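Local coordinates for protein mandelate racemase/muconate lactonizing enzyme (Roseovarius nubinhibens, PDB 2QDD) that is of unknown specific function but, as a magnesium-binding member of the mandelate racemase/muconate lactonizing enzyme family, probably catalyses a reaction of the enolase superfamily, at residues A[66-78]-A[93-107]. Numbering follows the deposited sequence. Where two conformers were deposited one is given.
Sequences GLRAGIATLAPHL and MDLQLPGHSYVKSPI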
# COMPACT_ATOMS: atom_id res chain seq x y z
N GLY A 66 -33.20 -3.39 -26.56
CA GLY A 66 -31.95 -4.15 -26.49
C GLY A 66 -32.08 -5.52 -25.85
O GLY A 66 -31.36 -6.44 -26.22
N LEU A 67 -33.01 -5.63 -24.91
CA LEU A 67 -33.29 -6.90 -24.24
C LEU A 67 -33.83 -7.94 -25.22
O LEU A 67 -33.36 -9.08 -25.26
CB LEU A 67 -34.27 -6.70 -23.07
CG LEU A 67 -34.06 -7.53 -21.80
CD1 LEU A 67 -34.67 -6.82 -20.59
CD2 LEU A 67 -34.60 -8.94 -21.92
N ARG A 68 -34.80 -7.53 -26.02
CA ARG A 68 -35.39 -8.40 -27.04
C ARG A 68 -34.44 -8.72 -28.18
O ARG A 68 -34.41 -9.85 -28.67
CB ARG A 68 -36.71 -7.82 -27.55
CG ARG A 68 -37.81 -7.85 -26.49
CD ARG A 68 -39.10 -7.23 -26.98
NE ARG A 68 -39.02 -5.77 -27.09
CZ ARG A 68 -39.31 -4.93 -26.11
NH1 ARG A 68 -39.69 -5.38 -24.92
NH2 ARG A 68 -39.21 -3.62 -26.31
N ALA A 69 -33.64 -7.73 -28.60
CA ALA A 69 -32.55 -7.94 -29.57
C ALA A 69 -31.48 -8.91 -29.07
O ALA A 69 -30.97 -9.72 -29.84
CB ALA A 69 -31.91 -6.61 -29.98
N GLY A 70 -31.16 -8.82 -27.78
CA GLY A 70 -30.24 -9.75 -27.14
C GLY A 70 -30.74 -11.18 -27.11
O GLY A 70 -29.97 -12.11 -27.39
N ILE A 71 -32.02 -11.37 -26.76
CA ILE A 71 -32.65 -12.70 -26.80
C ILE A 71 -32.60 -13.34 -28.21
O ILE A 71 -32.25 -14.51 -28.34
CB ILE A 71 -34.09 -12.69 -26.23
CG1 ILE A 71 -34.07 -12.33 -24.73
CG2 ILE A 71 -34.76 -14.07 -26.39
CD1 ILE A 71 -35.42 -11.94 -24.15
N ALA A 72 -32.92 -12.55 -29.24
CA ALA A 72 -32.75 -12.94 -30.65
C ALA A 72 -31.37 -13.52 -30.96
O ALA A 72 -31.28 -14.60 -31.56
CB ALA A 72 -33.05 -11.74 -31.58
N THR A 73 -30.33 -12.81 -30.56
CA THR A 73 -28.94 -13.24 -30.74
C THR A 73 -28.63 -14.54 -29.98
O THR A 73 -27.96 -15.43 -30.51
CB THR A 73 -27.97 -12.12 -30.34
OG1 THR A 73 -28.02 -11.08 -31.32
CG2 THR A 73 -26.53 -12.62 -30.22
N LEU A 74 -29.14 -14.65 -28.75
CA LEU A 74 -28.86 -15.81 -27.91
C LEU A 74 -29.67 -17.06 -28.25
O LEU A 74 -29.16 -18.18 -28.11
CB LEU A 74 -28.99 -15.47 -26.43
CG LEU A 74 -27.81 -14.73 -25.80
CD1 LEU A 74 -28.21 -14.21 -24.43
CD2 LEU A 74 -26.60 -15.64 -25.68
N ALA A 75 -30.91 -16.86 -28.71
CA ALA A 75 -31.87 -17.95 -29.00
C ALA A 75 -31.38 -19.21 -29.75
O ALA A 75 -31.64 -20.32 -29.26
CB ALA A 75 -33.16 -17.41 -29.61
N PRO A 76 -30.68 -19.06 -30.90
CA PRO A 76 -30.11 -20.26 -31.56
C PRO A 76 -29.19 -21.12 -30.69
O PRO A 76 -29.05 -22.32 -30.94
CB PRO A 76 -29.31 -19.67 -32.73
CG PRO A 76 -29.94 -18.37 -33.01
CD PRO A 76 -30.37 -17.84 -31.68
N HIS A 77 -28.58 -20.50 -29.68
CA HIS A 77 -27.60 -21.17 -28.84
C HIS A 77 -28.21 -21.78 -27.59
O HIS A 77 -27.67 -22.72 -27.03
CB HIS A 77 -26.46 -20.20 -28.51
CG HIS A 77 -25.83 -19.60 -29.73
ND1 HIS A 77 -26.17 -18.36 -30.22
CD2 HIS A 77 -24.90 -20.10 -30.58
CE1 HIS A 77 -25.46 -18.11 -31.31
NE2 HIS A 77 -24.68 -19.15 -31.55
N LEU A 78 -29.36 -21.24 -27.17
CA LEU A 78 -30.11 -21.75 -26.02
C LEU A 78 -30.99 -22.94 -26.36
O LEU A 78 -31.21 -23.82 -25.52
CB LEU A 78 -30.97 -20.64 -25.41
CG LEU A 78 -30.24 -19.41 -24.90
CD1 LEU A 78 -31.23 -18.28 -24.67
CD2 LEU A 78 -29.45 -19.72 -23.63
N MET A 93 -24.33 -18.47 -22.54
CA MET A 93 -24.75 -17.07 -22.68
C MET A 93 -23.59 -16.07 -22.65
O MET A 93 -23.55 -15.14 -23.46
CB MET A 93 -25.77 -16.69 -21.59
CG MET A 93 -27.12 -17.40 -21.69
SD MET A 93 -28.40 -16.55 -20.73
CE MET A 93 -27.93 -16.95 -19.05
N ASP A 94 -22.64 -16.28 -21.73
CA ASP A 94 -21.47 -15.40 -21.60
C ASP A 94 -20.48 -15.56 -22.76
O ASP A 94 -19.81 -14.61 -23.14
CB ASP A 94 -20.74 -15.65 -20.27
CG ASP A 94 -21.50 -15.12 -19.06
OD1 ASP A 94 -22.38 -14.24 -19.21
OD2 ASP A 94 -21.22 -15.59 -17.94
N LEU A 95 -20.41 -16.77 -23.30
CA LEU A 95 -19.62 -17.08 -24.50
C LEU A 95 -20.20 -16.41 -25.74
O LEU A 95 -19.47 -15.88 -26.58
CB LEU A 95 -19.57 -18.59 -24.71
CG LEU A 95 -18.21 -19.25 -24.93
CD1 LEU A 95 -18.23 -20.68 -24.40
CD2 LEU A 95 -17.82 -19.22 -26.40
N GLN A 96 -21.53 -16.42 -25.85
CA GLN A 96 -22.20 -16.08 -27.10
C GLN A 96 -22.59 -14.61 -27.16
O GLN A 96 -22.76 -14.05 -28.24
CB GLN A 96 -23.42 -16.97 -27.35
CG GLN A 96 -23.10 -18.45 -27.62
CD GLN A 96 -22.18 -18.69 -28.82
OE1 GLN A 96 -22.15 -17.91 -29.77
NE2 GLN A 96 -21.44 -19.79 -28.77
N LEU A 97 -22.72 -13.99 -26.00
CA LEU A 97 -22.94 -12.55 -25.91
C LEU A 97 -22.34 -12.02 -24.61
O LEU A 97 -22.99 -12.05 -23.58
CB LEU A 97 -24.44 -12.24 -26.00
CG LEU A 97 -24.90 -10.78 -25.98
CD1 LEU A 97 -24.47 -10.05 -27.25
CD2 LEU A 97 -26.40 -10.71 -25.79
N PRO A 98 -21.08 -11.53 -24.65
CA PRO A 98 -20.50 -10.90 -23.46
C PRO A 98 -21.30 -9.69 -22.95
O PRO A 98 -22.01 -9.05 -23.73
CB PRO A 98 -19.10 -10.47 -23.93
CG PRO A 98 -18.81 -11.34 -25.12
CD PRO A 98 -20.13 -11.57 -25.78
N GLY A 99 -21.19 -9.41 -21.65
CA GLY A 99 -21.98 -8.35 -21.00
C GLY A 99 -23.47 -8.62 -21.07
O GLY A 99 -23.91 -9.76 -20.91
N HIS A 100 -24.24 -7.56 -21.32
CA HIS A 100 -25.69 -7.60 -21.47
C HIS A 100 -26.36 -8.43 -20.38
O HIS A 100 -27.12 -9.36 -20.68
CB HIS A 100 -26.09 -8.10 -22.86
CG HIS A 100 -25.57 -7.25 -23.97
ND1 HIS A 100 -24.34 -7.47 -24.56
CD2 HIS A 100 -26.11 -6.19 -24.61
CE1 HIS A 100 -24.15 -6.57 -25.51
NE2 HIS A 100 -25.21 -5.79 -25.56
N SER A 101 -26.07 -8.09 -19.13
CA SER A 101 -26.60 -8.82 -17.98
C SER A 101 -28.13 -8.72 -17.91
O SER A 101 -28.78 -9.63 -17.43
CB SER A 101 -25.96 -8.31 -16.69
OG SER A 101 -26.10 -6.91 -16.57
N TYR A 102 -28.67 -7.62 -18.42
CA TYR A 102 -30.11 -7.40 -18.52
C TYR A 102 -30.84 -8.34 -19.48
O TYR A 102 -32.01 -8.64 -19.28
CB TYR A 102 -30.41 -5.95 -18.88
CG TYR A 102 -30.03 -5.49 -20.28
CD1 TYR A 102 -31.01 -5.25 -21.25
CD2 TYR A 102 -28.70 -5.26 -20.63
CE1 TYR A 102 -30.67 -4.80 -22.53
CE2 TYR A 102 -28.35 -4.81 -21.91
CZ TYR A 102 -29.34 -4.59 -22.85
OH TYR A 102 -29.00 -4.14 -24.11
N VAL A 103 -30.13 -8.79 -20.52
CA VAL A 103 -30.62 -9.81 -21.43
C VAL A 103 -30.64 -11.17 -20.74
O VAL A 103 -31.57 -11.97 -20.92
CB VAL A 103 -29.76 -9.88 -22.72
CG1 VAL A 103 -30.15 -11.06 -23.60
CG2 VAL A 103 -29.87 -8.57 -23.50
N LYS A 104 -29.61 -11.42 -19.93
CA LYS A 104 -29.33 -12.74 -19.40
C LYS A 104 -30.23 -13.13 -18.23
O LYS A 104 -30.47 -14.32 -18.01
CB LYS A 104 -27.87 -12.83 -18.98
CG LYS A 104 -26.97 -13.18 -20.13
CD LYS A 104 -25.61 -12.58 -19.96
CE LYS A 104 -24.75 -12.91 -21.14
NZ LYS A 104 -23.37 -12.38 -20.92
N SER A 105 -30.71 -12.12 -17.50
CA SER A 105 -31.47 -12.33 -16.27
C SER A 105 -32.82 -13.05 -16.44
O SER A 105 -33.11 -13.97 -15.69
CB SER A 105 -31.62 -11.01 -15.48
OG SER A 105 -32.40 -11.17 -14.31
N PRO A 106 -33.66 -12.63 -17.43
CA PRO A 106 -34.87 -13.47 -17.60
C PRO A 106 -34.64 -14.90 -18.12
O PRO A 106 -35.43 -15.78 -17.80
CB PRO A 106 -35.72 -12.68 -18.59
CG PRO A 106 -34.77 -11.85 -19.34
CD PRO A 106 -33.70 -11.48 -18.37
N ILE A 107 -33.59 -15.12 -18.92
CA ILE A 107 -33.23 -16.46 -19.38
C ILE A 107 -32.83 -17.37 -18.22
O ILE A 107 -33.28 -18.52 -18.13
CB ILE A 107 -32.12 -16.45 -20.45
CG1 ILE A 107 -32.53 -15.58 -21.64
CG2 ILE A 107 -31.79 -17.88 -20.91
CD1 ILE A 107 -31.38 -15.10 -22.50
O HOH W 1 -28.76 -5.62 -26.95
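L74 and V103 interlock as reciprocal knobs into holes: the L74 side chain sits among M93, Q96, V103 and I107, and that of V103 among L67, G70, I71 and L74. The two L74 branches divide the work, CD1 lying 3.8 Å from V103 CG1 while CD2 turns to the end of helix 86-96, 4.0 Å from L97 CB. V103 CG1, trans to its own backbone N (chi1 173°), rests 3.6 Å from G70 C. The other branch, V103 CG2, lies 3.8 Å from G70 CA, where a beta carbon on G70 would collide with it. L78 extends the apolar layer, with CD2 on M93 CG and CD1 on I107 CG2. The helix axes of 66-78 and 101-107 cross at -68°, with a closest approach of 8.7 Å. This is helix packing within the N-terminal capping domain of the enolase superfamily, away from the magnesium site; I71 and I107 also reach strand 29-42 of its antiparallel sheet. At the far end the Y102 ring brings its edge to the backbone, CE1 being 3.4 Å from L67 N. A water joins G66 O (2.8 Å) to Y102 OH, which also bonds H100 of the second subunit. The polar-aromatic contact is a stack: the Q96 amide lies 9° from parallel to the H77 ring, with Q96 CG 3.9 Å from the ring centroid in a CH-pi contact. Without the imidazole, as with an alanine here, the Q96 amide would probably lose its flat partner and be freer to turn.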